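Aldehyde Dehydrogenase (Burkholderia cenocepacia, PDB 4O6R) probably oxidises aldehydes to carboxylic acids with NAD(P)+ as electron acceptor. Local coordinates at the interface of chains A and B. Numbering follows the deposited sequence. Chains: chain A/B, Aldehyde Dehydrogenase.

Contact 1: the interface of chains A and B. Residues chain A 135, 138, 485, 490; chain B 445-446, 449.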
ATOM      1  N   ASP A 135      -8.891 -10.051  16.139  1.00 11.83           N
ATOM      2  CA  ASP A 135      -9.480 -10.067  17.477  1.00 13.14           C
ATOM      3  C   ASP A 135      -8.556  -9.509  18.538  1.00 13.02           C
ATOM      4  O   ASP A 135      -7.322  -9.589  18.434  1.00 12.81           O
ATOM      5  CB  ASP A 135      -9.915 -11.477  17.875  1.00 14.91           C
ATOM      6  CG  ASP A 135     -11.083 -11.992  17.047  1.00 16.67           C
ATOM      7  OD1 ASP A 135     -11.682 -11.212  16.267  1.00 19.06           O
ATOM      8  OD2 ASP A 135     -11.437 -13.172  17.199  1.00 18.76           O
ATOM      9  N   PHE A 138      -4.753 -10.762  19.966  1.00  9.22           N
ATOM     10  CA  PHE A 138      -3.976 -11.463  18.943  1.00  8.79           C
ATOM     11  C   PHE A 138      -3.146 -10.490  18.108  1.00  8.78           C
ATOM     12  O   PHE A 138      -3.615  -9.399  17.767  1.00  8.84           O
ATOM     13  CB  PHE A 138      -4.895 -12.241  18.009  1.00  8.49           C
ATOM     14  CG  PHE A 138      -5.607 -13.371  18.660  1.00  8.45           C
ATOM     15  CD1 PHE A 138      -6.823 -13.164  19.299  1.00  8.56           C
ATOM     16  CD2 PHE A 138      -5.085 -14.647  18.621  1.00  8.41           C
ATOM     17  CE1 PHE A 138      -7.490 -14.218  19.883  1.00  8.68           C
ATOM     18  CE2 PHE A 138      -5.752 -15.695  19.205  1.00  8.38           C
ATOM     19  CZ  PHE A 138      -6.957 -15.479  19.841  1.00  8.59           C
ATOM     20  N   ASN A 485      -1.173 -15.552  19.809  1.00  9.12           N
ATOM     21  CA  ASN A 485      -2.158 -15.357  20.853  1.00  9.57           C
ATOM     22  C   ASN A 485      -1.498 -14.785  22.103  1.00 10.05           C
ATOM     23  O   ASN A 485      -0.989 -15.534  22.923  1.00 10.05           O
ATOM     24  CB  ASN A 485      -2.834 -16.669  21.188  1.00  9.78           C
ATOM     25  CG  ASN A 485      -3.948 -16.484  22.195  1.00 10.08           C
ATOM     26  OD1 ASN A 485      -4.195 -15.373  22.646  1.00 10.26           O
ATOM     27  ND2 ASN A 485      -4.606 -17.579  22.561  1.00 10.28           N
ATOM     28  N   VAL A 490      -9.113 -17.418  24.876  1.00 18.52           N
ATOM     29  CA  VAL A 490     -10.006 -18.302  24.131  1.00 16.52           C
ATOM     30  C   VAL A 490     -10.651 -19.335  25.077  1.00 15.94           C
ATOM     31  O   VAL A 490      -9.953 -20.116  25.709  1.00 15.46           O
ATOM     32  CB  VAL A 490      -9.188 -19.025  23.042  1.00 16.04           C
ATOM     33  CG1 VAL A 490     -10.084 -19.935  22.214  1.00 16.05           C
ATOM     34  CG2 VAL A 490      -8.504 -18.003  22.144  1.00 15.66           C
TER
ATOM     35  N   ASN B 445       0.246 -20.519  20.099  1.00  7.87           N
ATOM     36  CA  ASN B 445      -0.593 -20.571  21.283  1.00  8.09           C
ATOM     37  C   ASN B 445      -2.090 -20.395  20.991  1.00  8.09           C
ATOM     38  O   ASN B 445      -2.845 -19.882  21.814  1.00  8.15           O
ATOM     39  CB  ASN B 445      -0.100 -19.584  22.321  1.00  8.19           C
ATOM     40  CG  ASN B 445       1.214 -20.004  22.926  1.00  8.32           C
ATOM     41  OD1 ASN B 445       1.589 -21.179  22.883  1.00  8.22           O
ATOM     42  ND2 ASN B 445       1.942 -19.017  23.497  1.00  8.40           N
ATOM     43  N   CYS B 446      -2.480 -20.892  19.819  1.00  8.00           N
ATOM     44  CA  CYS B 446      -3.870 -20.897  19.325  1.00  8.09           C
ATOM     45  C   CYS B 446      -3.865 -21.788  18.104  1.00  8.05           C
ATOM     46  O   CYS B 446      -2.810 -22.288  17.711  1.00  7.86           O
ATOM     47  CB  CYS B 446      -4.368 -19.490  18.972  1.00  8.06           C
ATOM     48  SG  CYS B 446      -3.361 -18.595  17.743  1.00  7.82           S
ATOM     49  N   ARG B 449      -7.310 -19.842  13.805  1.00  9.70           N
ATOM     50  CA  ARG B 449      -7.836 -18.489  13.884  1.00 10.03           C
ATOM     51  C   ARG B 449      -7.975 -18.024  12.442  1.00  9.74           C
ATOM     52  O   ARG B 449      -7.005 -18.091  11.659  1.00  9.25           O
ATOM     53  CB  ARG B 449      -6.906 -17.543  14.651  1.00 10.26           C
ATOM     54  CG  ARG B 449      -6.579 -17.957  16.085  1.00 10.68           C
ATOM     55  CD  ARG B 449      -7.806 -18.201  16.952  1.00 11.33           C
ATOM     56  NE  ARG B 449      -8.661 -17.025  17.073  1.00 11.92           N
ATOM     57  CZ  ARG B 449      -9.656 -16.903  17.953  1.00 12.80           C
ATOM     58  NH1 ARG B 449      -9.927 -17.875  18.789  1.00 13.19           N
ATOM     59  NH2 ARG B 449     -10.372 -15.790  18.008  1.00 13.39           N
TER
HETATM   60  O   HOH W   1       1.466 -16.268  23.807  1.00 19.09           O
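The guanidinium of B:Arg449 lies nearly parallel to the ring of A:Phe138, their planes 19° apart, with the ring atom CZ of A:Phe138 over the centre of the guanidinium and 3.6 Å from its carbon CZ. Bends at chi2 and chi3 fold the arginine back across the ring, so that CG and CD run along its CE2 side before the flat head begins. The head is flanked at both ends. NH2 forms a salt bridge of 2.9 Å with the carboxylate oxygen OD2 of A:Asp135; the two planes stand 79° apart, and the hydrogen bond within the pair is weak, so charge probably matters more than direction. NH1 meets the methyl CG2 of A:Val490 at 3.6 Å. Beside the phenyl ring, the amide ND2 of A:Asn485 donates to the backbone O of B:Asn445 at 3.0 Å, tilted 29° from the carbonyl plane. Water 1 adds a second link, from the backbone O of A:Asn485 to ND2 of B:Asn445. CB and SG of B:Cys446 lie against CE2 of A:Phe138 and CB of A:Asn485. Chain A contributes the start of strand 138-146, the end of strand 477-485 and nearby loops; chain B contributes the loop that follows strand 441-444.

Contact 2: the interface of chains A and B. Residues chain A 246-247, 249; chain B 235, 238-239, 242, 256, 461.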
ATOM      1  N   GLN A 246       0.793 -29.135 -13.446  1.00 12.80           N
ATOM      2  CA  GLN A 246      -0.047 -29.996 -12.611  1.00 13.46           C
ATOM      3  C   GLN A 246       0.673 -30.903 -11.661  1.00 12.99           C
ATOM      4  O   GLN A 246       0.107 -31.309 -10.641  1.00 12.83           O
ATOM      5  CB  GLN A 246      -0.711 -31.033 -13.481  1.00 15.16           C
ATOM      6  CG  GLN A 246      -1.898 -30.626 -14.229  1.00 16.31           C
ATOM      7  CD  GLN A 246      -2.379 -31.860 -14.975  1.00 17.46           C
ATOM      8  OE1 GLN A 246      -2.784 -32.865 -14.372  1.00 18.17           O
ATOM      9  NE2 GLN A 246      -2.309 -31.799 -16.264  1.00 18.29           N
ATOM     10  N   GLY A 247       1.874 -31.330 -12.058  1.00 12.41           N
ATOM     11  CA  GLY A 247       2.596 -32.325 -11.285  1.00 11.99           C
ATOM     12  C   GLY A 247       2.732 -31.936  -9.840  1.00 11.42           C
ATOM     13  O   GLY A 247       2.322 -32.688  -8.940  1.00 11.52           O
ATOM     14  N   LEU A 249       1.731 -28.645  -8.849  0.50  9.35           N
ATOM     15  CA  LEU A 249       0.918 -27.445  -8.730  0.50  9.18           C
ATOM     16  C   LEU A 249       1.743 -26.188  -8.489  0.50  8.95           C
ATOM     17  O   LEU A 249       1.357 -25.322  -7.712  0.50  8.77           O
ATOM     18  CB  LEU A 249      -0.159 -27.658  -7.665  0.50  9.21           C
ATOM     19  CG  LEU A 249      -0.989 -28.835  -8.200  0.50  9.46           C
ATOM     20  CD1 LEU A 249      -1.529 -29.750  -7.137  0.50  9.62           C
ATOM     21  CD2 LEU A 249      -2.087 -28.355  -9.133  0.50  9.45           C
TER
ATOM     22  N   THR B 235      -5.945 -32.233  -3.476  1.00 12.82           N
ATOM     23  CA  THR B 235      -4.834 -31.990  -4.344  1.00 13.38           C
ATOM     24  C   THR B 235      -5.098 -32.666  -5.704  1.00 13.11           C
ATOM     25  O   THR B 235      -4.860 -32.082  -6.765  1.00 12.59           O
ATOM     26  CB  THR B 235      -3.522 -32.427  -3.649  1.00 14.33           C
ATOM     27  OG1 THR B 235      -3.235 -31.524  -2.525  1.00 15.76           O
ATOM     28  CG2 THR B 235      -2.360 -32.402  -4.637  1.00 14.41           C
ATOM     29  N   GLY B 238      -7.492 -30.690  -7.740  1.00 11.12           N
ATOM     30  CA  GLY B 238      -6.815 -29.454  -8.116  1.00 10.89           C
ATOM     31  C   GLY B 238      -6.010 -29.619  -9.383  1.00 11.14           C
ATOM     32  O   GLY B 238      -6.000 -28.730 -10.269  1.00 10.57           O
ATOM     33  N   ARG B 239      -5.341 -30.769  -9.495  1.00 11.51           N
ATOM     34  CA  ARG B 239      -4.630 -31.071 -10.743  1.00 11.90           C
ATOM     35  C   ARG B 239      -5.588 -31.042 -11.930  1.00 12.09           C
ATOM     36  O   ARG B 239      -5.241 -30.535 -12.996  1.00 11.80           O
ATOM     37  CB  ARG B 239      -3.908 -32.418 -10.682  1.00 12.36           C
ATOM     38  CG  ARG B 239      -2.816 -32.474  -9.624  1.00 12.35           C
ATOM     39  CD  ARG B 239      -1.822 -33.594  -9.900  1.00 12.99           C
ATOM     40  NE  ARG B 239      -0.691 -33.513  -8.988  1.00 13.02           N
ATOM     41  CZ  ARG B 239      -0.618 -34.083  -7.791  1.00 13.24           C
ATOM     42  NH1 ARG B 239      -1.585 -34.867  -7.325  1.00 13.38           N
ATOM     43  NH2 ARG B 239       0.464 -33.891  -7.062  1.00 13.45           N
ATOM     44  N   VAL B 242      -6.472 -27.466 -12.973  1.00 11.42           N
ATOM     45  CA  VAL B 242      -5.361 -26.909 -13.760  1.00 11.69           C
ATOM     46  C   VAL B 242      -5.423 -27.426 -15.210  1.00 12.85           C
ATOM     47  O   VAL B 242      -5.331 -26.654 -16.175  1.00 12.46           O
ATOM     48  CB  VAL B 242      -4.015 -27.264 -13.105  1.00 12.04           C
ATOM     49  CG1 VAL B 242      -2.833 -26.914 -14.014  1.00 12.79           C
ATOM     50  CG2 VAL B 242      -3.876 -26.560 -11.736  1.00 11.42           C
ATOM     51  N   LEU B 256      -5.811 -26.713  -1.368  0.70 10.80           N
ATOM     52  CA  LEU B 256      -5.829 -28.156  -1.552  0.70 10.72           C
ATOM     53  C   LEU B 256      -5.631 -28.845  -0.209  0.70 11.29           C
ATOM     54  O   LEU B 256      -6.175 -28.378   0.796  0.70 12.14           O
ATOM     55  CB  LEU B 256      -4.823 -28.526  -2.632  0.70  9.93           C
ATOM     56  CG  LEU B 256      -5.016 -27.725  -3.931  0.70  9.49           C
ATOM     57  CD1 LEU B 256      -3.915 -28.030  -4.943  0.70  9.14           C
ATOM     58  CD2 LEU B 256      -6.394 -27.957  -4.540  0.70  9.89           C
ATOM     59  N   LYS B 461       2.152 -28.023  -2.838  1.00 11.10           N
ATOM     60  CA  LYS B 461       0.998 -28.817  -3.249  1.00 11.34           C
ATOM     61  C   LYS B 461      -0.291 -28.493  -2.481  1.00 10.45           C
ATOM     62  O   LYS B 461      -1.329 -29.021  -2.827  1.00 10.24           O
ATOM     63  CB  LYS B 461       1.316 -30.312  -3.156  1.00 12.39           C
ATOM     64  CG  LYS B 461       2.405 -30.735  -4.126  1.00 13.64           C
ATOM     65  CD  LYS B 461       2.631 -32.223  -4.038  1.00 15.26           C
ATOM     66  CE  LYS B 461       3.754 -32.678  -4.938  1.00 16.69           C
ATOM     67  NZ  LYS B 461       4.277 -33.971  -4.404  1.00 17.86           N
TER
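B:Arg239 reaches from helix 235-245 to the backbone of A:Gln246 and A:Gly247, and most of its side chain has a neighbour across the contact. CB lies 3.9 Å from the amide oxygen OE1 of A:Gln246. CG, pointing away from its own carbonyl carbon (chi1 -63°), touches the methyl CD1 of A:Leu249, also at 3.9 Å, and the extended chain then carries CD past the backbone O of A:Gln246. NE makes a weak hydrogen bond to that oxygen and a second bond, of 3.1 Å, to the backbone O of A:Gly247. NH2 donates to the same glycine oxygen at 2.9 Å, with 150° at the hydrogen. The guanidinium thus grips A:Gly247 O side-on with two nitrogens. Both come from one face of the carbonyl: NH2 is tilted 21° from its plane, whereas NE stands well above it. Alongside, A:Leu249 inserts its two methyl branches among chain B residues. CD2 meets CG2 of B:Val242 at 3.6 Å, while CD1 contacts CD1 of B:Leu256 and CG2 of B:Thr235, both at 3.7 Å. The hydroxyl OG1 of B:Thr235 is turned to its own chain, donating to the backbone O of B:Lys461 at 3.2 Å. The site ties the turn after helix 235-245 of one subunit to the same helix of the other, joining polar capping of backbone carbonyls to an apolar plug.

Contact 3: the interface of chains A and B. Residues chain A 132-134, 140, 483; chain B 449-451, 454.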
ATOM      1  N   ILE A 132      -2.394  -7.237  10.450  1.00  7.33           N
ATOM      2  CA  ILE A 132      -3.810  -7.289  10.170  1.00  7.48           C
ATOM      3  C   ILE A 132      -4.579  -7.004  11.446  1.00  7.88           C
ATOM      4  O   ILE A 132      -4.309  -7.620  12.474  1.00  7.96           O
ATOM      5  CB  ILE A 132      -4.217  -8.714   9.698  1.00  7.32           C
ATOM      6  CG1 ILE A 132      -3.329  -9.230   8.572  1.00  7.16           C
ATOM      7  CG2 ILE A 132      -5.680  -8.752   9.321  1.00  7.38           C
ATOM      8  CD1 ILE A 132      -3.298  -8.361   7.317  1.00  7.07           C
ATOM      9  N   PRO A 133      -5.596  -6.122  11.387  1.00  8.30           N
ATOM     10  CA  PRO A 133      -6.341  -5.874  12.597  1.00  8.75           C
ATOM     11  C   PRO A 133      -7.282  -7.034  12.860  1.00  9.06           C
ATOM     12  O   PRO A 133      -8.204  -7.274  12.074  1.00  9.39           O
ATOM     13  CB  PRO A 133      -7.110  -4.593  12.277  1.00  8.94           C
ATOM     14  CG  PRO A 133      -7.234  -4.585  10.781  1.00  8.74           C
ATOM     15  CD  PRO A 133      -6.023  -5.268  10.266  1.00  8.49           C
ATOM     16  N   VAL A 134      -7.053  -7.755  13.932  1.00  9.32           N
ATOM     17  CA  VAL A 134      -7.857  -8.955  14.228  1.00  9.70           C
ATOM     18  C   VAL A 134      -8.414  -8.921  15.638  1.00 10.51           C
ATOM     19  O   VAL A 134      -8.472  -7.870  16.259  1.00 10.59           O
ATOM     20  CB  VAL A 134      -7.027 -10.231  13.975  1.00  9.44           C
ATOM     21  CG1 VAL A 134      -6.654 -10.343  12.491  1.00  9.17           C
ATOM     22  CG2 VAL A 134      -5.811 -10.262  14.881  1.00  9.39           C
ATOM     23  N   ASN A 140      -1.295 -10.457  14.412  1.00  7.76           N
ATOM     24  CA  ASN A 140      -1.232 -11.180  13.145  1.00  7.47           C
ATOM     25  C   ASN A 140      -0.401 -10.420  12.143  1.00  7.41           C
ATOM     26  O   ASN A 140      -0.832  -9.390  11.644  1.00  7.41           O
ATOM     27  CB  ASN A 140      -2.673 -11.430  12.630  1.00  7.40           C
ATOM     28  CG  ASN A 140      -2.739 -12.154  11.296  1.00  7.18           C
ATOM     29  OD1 ASN A 140      -3.711 -11.976  10.553  1.00  7.14           O
ATOM     30  ND2 ASN A 140      -1.749 -12.989  10.996  1.00  7.12           N
ATOM     31  N   TRP A 483       0.202 -15.838  13.477  1.00  7.21           N
ATOM     32  CA  TRP A 483      -0.701 -15.374  14.543  1.00  7.63           C
ATOM     33  C   TRP A 483      -0.064 -15.636  15.881  1.00  7.97           C
ATOM     34  O   TRP A 483       0.337 -16.790  16.152  1.00  8.02           O
ATOM     35  CB  TRP A 483      -2.016 -16.147  14.549  1.00  7.80           C
ATOM     36  CG  TRP A 483      -2.943 -15.882  13.423  1.00  7.96           C
ATOM     37  CD1 TRP A 483      -2.801 -16.300  12.131  1.00  8.04           C
ATOM     38  CD2 TRP A 483      -4.197 -15.193  13.486  1.00  8.26           C
ATOM     39  NE1 TRP A 483      -3.888 -15.908  11.384  1.00  8.04           N
ATOM     40  CE2 TRP A 483      -4.745 -15.198  12.178  1.00  8.22           C
ATOM     41  CE3 TRP A 483      -4.883 -14.531  14.506  1.00  8.65           C
ATOM     42  CZ2 TRP A 483      -5.970 -14.604  11.867  1.00  8.42           C
ATOM     43  CZ3 TRP A 483      -6.121 -13.930  14.203  1.00  8.96           C
ATOM     44  CH2 TRP A 483      -6.641 -13.967  12.867  1.00  8.77           C
TER
ATOM     45  N   ARG B 449      -7.310 -19.842  13.805  1.00  9.70           N
ATOM     46  CA  ARG B 449      -7.836 -18.489  13.884  1.00 10.03           C
ATOM     47  C   ARG B 449      -7.975 -18.024  12.442  1.00  9.74           C
ATOM     48  O   ARG B 449      -7.005 -18.091  11.659  1.00  9.25           O
ATOM     49  CB  ARG B 449      -6.906 -17.543  14.651  1.00 10.26           C
ATOM     50  CG  ARG B 449      -6.579 -17.957  16.085  1.00 10.68           C
ATOM     51  CD  ARG B 449      -7.806 -18.201  16.952  1.00 11.33           C
ATOM     52  NE  ARG B 449      -8.661 -17.025  17.073  1.00 11.92           N
ATOM     53  CZ  ARG B 449      -9.656 -16.903  17.953  1.00 12.80           C
ATOM     54  NH1 ARG B 449      -9.927 -17.875  18.789  1.00 13.19           N
ATOM     55  NH2 ARG B 449     -10.372 -15.790  18.008  1.00 13.39           N
ATOM     56  N   VAL B 450      -9.175 -17.580  12.111  1.00  9.85           N
ATOM     57  CA  VAL B 450      -9.502 -17.086  10.779  1.00 10.01           C
ATOM     58  C   VAL B 450     -10.182 -15.737  10.919  1.00 10.22           C
ATOM     59  O   VAL B 450     -10.981 -15.517  11.836  1.00 11.17           O
ATOM     60  CB  VAL B 450     -10.380 -18.072   9.959  1.00 10.18           C
ATOM     61  CG1 VAL B 450      -9.682 -19.409   9.800  1.00 10.11           C
ATOM     62  CG2 VAL B 450     -11.720 -18.326  10.621  1.00 10.75           C
ATOM     63  N   ASN B 451      -9.864 -14.827  10.012  1.00  9.72           N
ATOM     64  CA  ASN B 451     -10.398 -13.488  10.035  1.00  9.52           C
ATOM     65  C   ASN B 451     -10.473 -13.059   8.565  1.00  9.10           C
ATOM     66  O   ASN B 451      -9.557 -13.362   7.764  1.00  8.64           O
ATOM     67  CB  ASN B 451      -9.482 -12.578  10.864  1.00  9.66           C
ATOM     68  CG  ASN B 451      -9.879 -11.120  10.779  1.00 10.04           C
ATOM     69  OD1 ASN B 451      -9.603 -10.442   9.805  1.00  9.95           O
ATOM     70  ND2 ASN B 451     -10.552 -10.632  11.818  1.00 10.56           N
ATOM     71  N   SER B 454      -7.356 -11.581   7.053  1.00  7.33           N
ATOM     72  CA  SER B 454      -6.100 -12.296   7.244  1.00  7.15           C
ATOM     73  C   SER B 454      -5.915 -13.363   6.163  1.00  7.15           C
ATOM     74  O   SER B 454      -6.645 -14.350   6.169  1.00  7.12           O
ATOM     75  CB  SER B 454      -6.075 -12.963   8.624  1.00  7.23           C
ATOM     76  OG  SER B 454      -4.834 -13.644   8.877  1.00  7.12           O
TER
HETATM   77  O   HOH W   2      -4.202 -16.027   8.116  1.00  7.96           O
HETATM   78  O   HOH W   3      -9.155  -7.748   9.552  1.00  8.96           O
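In this two-fold symmetric interface between identical subunits, the chain A loop 132-134 and strands 138-146 and 477-485, part of the oligomerisation element typical of aldehyde dehydrogenases, lay side chains on loop 449-454 of chain B, helping join the A and B pair within the deposited tetramer. The indole of A:Trp483 is sandwiched. CB of B:Arg449 sits over one face, 3.6 Å from the centroid of the six-membered ring in a CH-pi contact, and the amide carbon CG of A:Asn140 lies over the opposite face, within the same chain. At the indole edge, in its plane, CB of B:Asn451 approaches CH2 to 3.7 Å. A:Asn140 also supplies the direct polar link: the hydroxyl OG of B:Ser454 donates to its amide oxygen OD1 at 2.6 Å, the donor tilted 24° from the carbonyl plane. In B:Ser454, OG points away from the backbone N (chi1 -178°), toward chain A. The same hydroxyl is 2.6 Å from water 2, which lies in the indole plane and is a longer 3.3 Å from NE1 of A:Trp483. The methyl CG1 of A:Val134 packs on the amide carbon CG of B:Asn451 at 3.7 Å. The oxygen OD1 of B:Asn451 meets water 3 at 2.7 Å, and that water continues to the backbone O of A:Pro133. The site clasps the loop of one subunit against strands of the other, and probably helps hold that loop in shape.

Contact 4: the interface of chains A and B. Residues chain A 103-104, 108, 278-279, 283; chain B 493-494.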
ATOM      1  N   ARG A 103      22.309   0.307 -33.488  1.00 13.55           N
ATOM      2  CA  ARG A 103      21.798   1.513 -32.882  1.00 13.99           C
ATOM      3  C   ARG A 103      20.707   1.218 -31.814  1.00 13.56           C
ATOM      4  O   ARG A 103      20.631   1.937 -30.821  1.00 13.10           O
ATOM      5  CB  ARG A 103      21.333   2.501 -33.950  1.00 14.72           C
ATOM      6  CG  ARG A 103      20.022   2.147 -34.613  1.00 14.85           C
ATOM      7  CD  ARG A 103      19.654   3.218 -35.609  1.00 15.89           C
ATOM      8  NE  ARG A 103      18.216   3.281 -35.752  1.00 16.39           N
ATOM      9  CZ  ARG A 103      17.535   4.319 -36.224  1.00 17.43           C
ATOM     10  NH1 ARG A 103      18.169   5.396 -36.702  1.00 18.11           N
ATOM     11  NH2 ARG A 103      16.200   4.248 -36.275  1.00 17.40           N
ATOM     12  N   ASP A 104      19.919   0.160 -32.022  1.00 13.47           N
ATOM     13  CA  ASP A 104      18.838  -0.240 -31.103  1.00 13.54           C
ATOM     14  C   ASP A 104      19.399  -0.995 -29.888  1.00 12.77           C
ATOM     15  O   ASP A 104      18.934  -0.812 -28.746  1.00 12.25           O
ATOM     16  CB  ASP A 104      17.824  -1.198 -31.762  1.00 14.08           C
ATOM     17  CG  ASP A 104      16.920  -0.538 -32.793  1.00 15.38           C
ATOM     18  OD1 ASP A 104      16.781   0.698 -32.833  1.00 15.88           O
ATOM     19  OD2 ASP A 104      16.307  -1.326 -33.580  1.00 17.46           O
ATOM     20  N   LEU A 108      18.525   1.068 -26.732  1.00 13.01           N
ATOM     21  CA  LEU A 108      17.352   0.469 -26.163  1.00 12.90           C
ATOM     22  C   LEU A 108      17.650  -0.820 -25.397  1.00 12.72           C
ATOM     23  O   LEU A 108      17.390  -0.861 -24.187  1.00 12.40           O
ATOM     24  CB  LEU A 108      16.274   0.253 -27.246  1.00 13.18           C
ATOM     25  CG  LEU A 108      15.678   1.531 -27.871  1.00 13.84           C
ATOM     26  CD1 LEU A 108      14.940   1.236 -29.164  1.00 14.05           C
ATOM     27  CD2 LEU A 108      14.761   2.256 -26.889  1.00 14.03           C
ATOM     28  N   ALA A 278       4.984   3.908 -36.964  1.00  8.53           N
ATOM     29  CA  ALA A 278       6.195   3.302 -37.519  1.00  8.73           C
ATOM     30  C   ALA A 278       7.057   2.667 -36.425  1.00  8.72           C
ATOM     31  O   ALA A 278       7.485   1.509 -36.555  1.00  8.73           O
ATOM     32  CB  ALA A 278       6.968   4.313 -38.338  1.00  9.04           C
ATOM     33  N   TRP A 279       7.280   3.401 -35.337  1.00  8.68           N
ATOM     34  CA  TRP A 279       7.910   2.851 -34.157  1.00  8.85           C
ATOM     35  C   TRP A 279       7.189   1.592 -33.675  1.00  8.78           C
ATOM     36  O   TRP A 279       7.821   0.581 -33.364  1.00  9.00           O
ATOM     37  CB  TRP A 279       7.953   3.924 -33.052  1.00  8.95           C
ATOM     38  CG  TRP A 279       8.013   3.432 -31.660  1.00  8.90           C
ATOM     39  CD1 TRP A 279       6.987   3.409 -30.746  1.00  8.79           C
ATOM     40  CD2 TRP A 279       9.162   2.919 -30.980  1.00  9.19           C
ATOM     41  NE1 TRP A 279       7.433   2.907 -29.560  1.00  8.88           N
ATOM     42  CE2 TRP A 279       8.757   2.580 -29.677  1.00  9.05           C
ATOM     43  CE3 TRP A 279      10.498   2.701 -31.360  1.00  9.57           C
ATOM     44  CZ2 TRP A 279       9.634   2.029 -28.738  1.00  9.32           C
ATOM     45  CZ3 TRP A 279      11.378   2.156 -30.431  1.00  9.67           C
ATOM     46  CH2 TRP A 279      10.948   1.824 -29.137  1.00  9.59           C
ATOM     47  N   HIS A 283       9.961  -1.080 -35.198  1.00 10.18           N
ATOM     48  CA  HIS A 283      11.029  -1.290 -34.235  1.00 10.28           C
ATOM     49  C   HIS A 283      11.112  -2.766 -33.924  1.00 10.04           C
ATOM     50  O   HIS A 283      10.093  -3.441 -33.810  1.00  9.64           O
ATOM     51  CB  HIS A 283      10.848  -0.501 -32.945  1.00 10.31           C
ATOM     52  CG  HIS A 283      11.768  -0.940 -31.850  1.00 10.45           C
ATOM     53  ND1 HIS A 283      11.333  -1.645 -30.760  1.00 10.57           N
ATOM     54  CD2 HIS A 283      13.113  -0.832 -31.710  1.00 10.81           C
ATOM     55  CE1 HIS A 283      12.351  -1.914 -29.959  1.00 10.79           C
ATOM     56  NE2 HIS A 283      13.448  -1.451 -30.528  1.00 11.10           N
TER
ATOM     57  N   HIS B 493      11.655   7.831 -34.160  1.00 14.90           N
ATOM     58  CA  HIS B 493      12.595   6.707 -34.246  1.00 15.01           C
ATOM     59  C   HIS B 493      13.291   6.634 -35.602  1.00 15.30           C
ATOM     60  O   HIS B 493      14.462   6.296 -35.685  1.00 15.44           O
ATOM     61  CB  HIS B 493      11.843   5.404 -33.970  1.00 14.87           C
ATOM     62  CG  HIS B 493      12.712   4.198 -33.930  1.00 15.22           C
ATOM     63  ND1 HIS B 493      13.653   3.990 -32.950  1.00 15.52           N
ATOM     64  CD2 HIS B 493      12.790   3.133 -34.758  1.00 15.78           C
ATOM     65  CE1 HIS B 493      14.280   2.850 -33.179  1.00 15.83           C
ATOM     66  NE2 HIS B 493      13.781   2.314 -34.275  1.00 16.06           N
ATOM     67  N   PHE B 494      12.566   6.931 -36.674  1.00 15.41           N
ATOM     68  CA  PHE B 494      13.159   7.017 -38.006  1.00 16.02           C
ATOM     69  C   PHE B 494      13.257   8.499 -38.361  1.00 16.67           C
ATOM     70  O   PHE B 494      12.271   9.118 -38.743  1.00 16.96           O
ATOM     71  CB  PHE B 494      12.309   6.236 -39.029  1.00 15.55           C
ATOM     72  CG  PHE B 494      12.064   4.819 -38.628  1.00 15.23           C
ATOM     73  CD1 PHE B 494      13.078   3.889 -38.700  1.00 15.47           C
ATOM     74  CD2 PHE B 494      10.826   4.411 -38.144  1.00 14.78           C
ATOM     75  CE1 PHE B 494      12.888   2.571 -38.301  1.00 15.34           C
ATOM     76  CE2 PHE B 494      10.619   3.087 -37.746  1.00 14.63           C
ATOM     77  CZ  PHE B 494      11.646   2.163 -37.828  1.00 14.89           C
TER
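The imidazole of B:His493 has one atom of chain A over each face, both offset toward its rim: NH2 of A:Arg103 on one and CE3 of A:Trp279 on the other, the guanidinium and the indole each presenting an edge. Its own edge meets OD1 of A:Asp104 in plane, 3.3 Å from CE1. Here the C-terminal tail of one aldehyde dehydrogenase family subunit reaches onto helices of another. A:Arg103 acts twice through NH2, which stands 3.8 Å from the imidazole centroid as a cation-pi contact and donates to the backbone O of B:His493 at 2.7 Å. That oxygen is tilted 32° out of the guanidinium plane. The extended arginine runs from helix 102-123 across to the tail. On the opposite face, the six-membered ring of A:Trp279 meets the imidazole edge-to-face, planes 64° apart and CE3 3.7 Å from CG. The ring of A:His283 also stands edge-to-face to B:His493, at a centroid separation of 5.6 Å, and CZ3 of A:Trp279 lies over one face of the A:His283 ring. CG of B:His493 is turned away from the backbone N (chi1 -176°), which sends the imidazole between A:Arg103 and A:Trp279. B:Phe494 has CD2 of B:His493 over one face of its ring, and its own CD2 rests 3.9 Å from CB of A:Ala278 on helix 270-282.

Contact 1 and contact 3 are neighbours, their C-alpha centres about 9 Å apart. They share B:Arg449 and draw on strands 138-146 and 477-485 of chain A, so one chain B loop is held along both. Contact 2 lies about 31 Å from contact 1 and 27 Å from contact 3, and rests on helix 235-245 instead. Contact 4 is remote, about 59, 44 and 52 Å from contacts 1, 2 and 3, where the chain B tail grips chain A. Two-fold symmetry repeats every contact with the chains exchanged, so the A and B pair is fastened at widely separated points within the deposited tetramer.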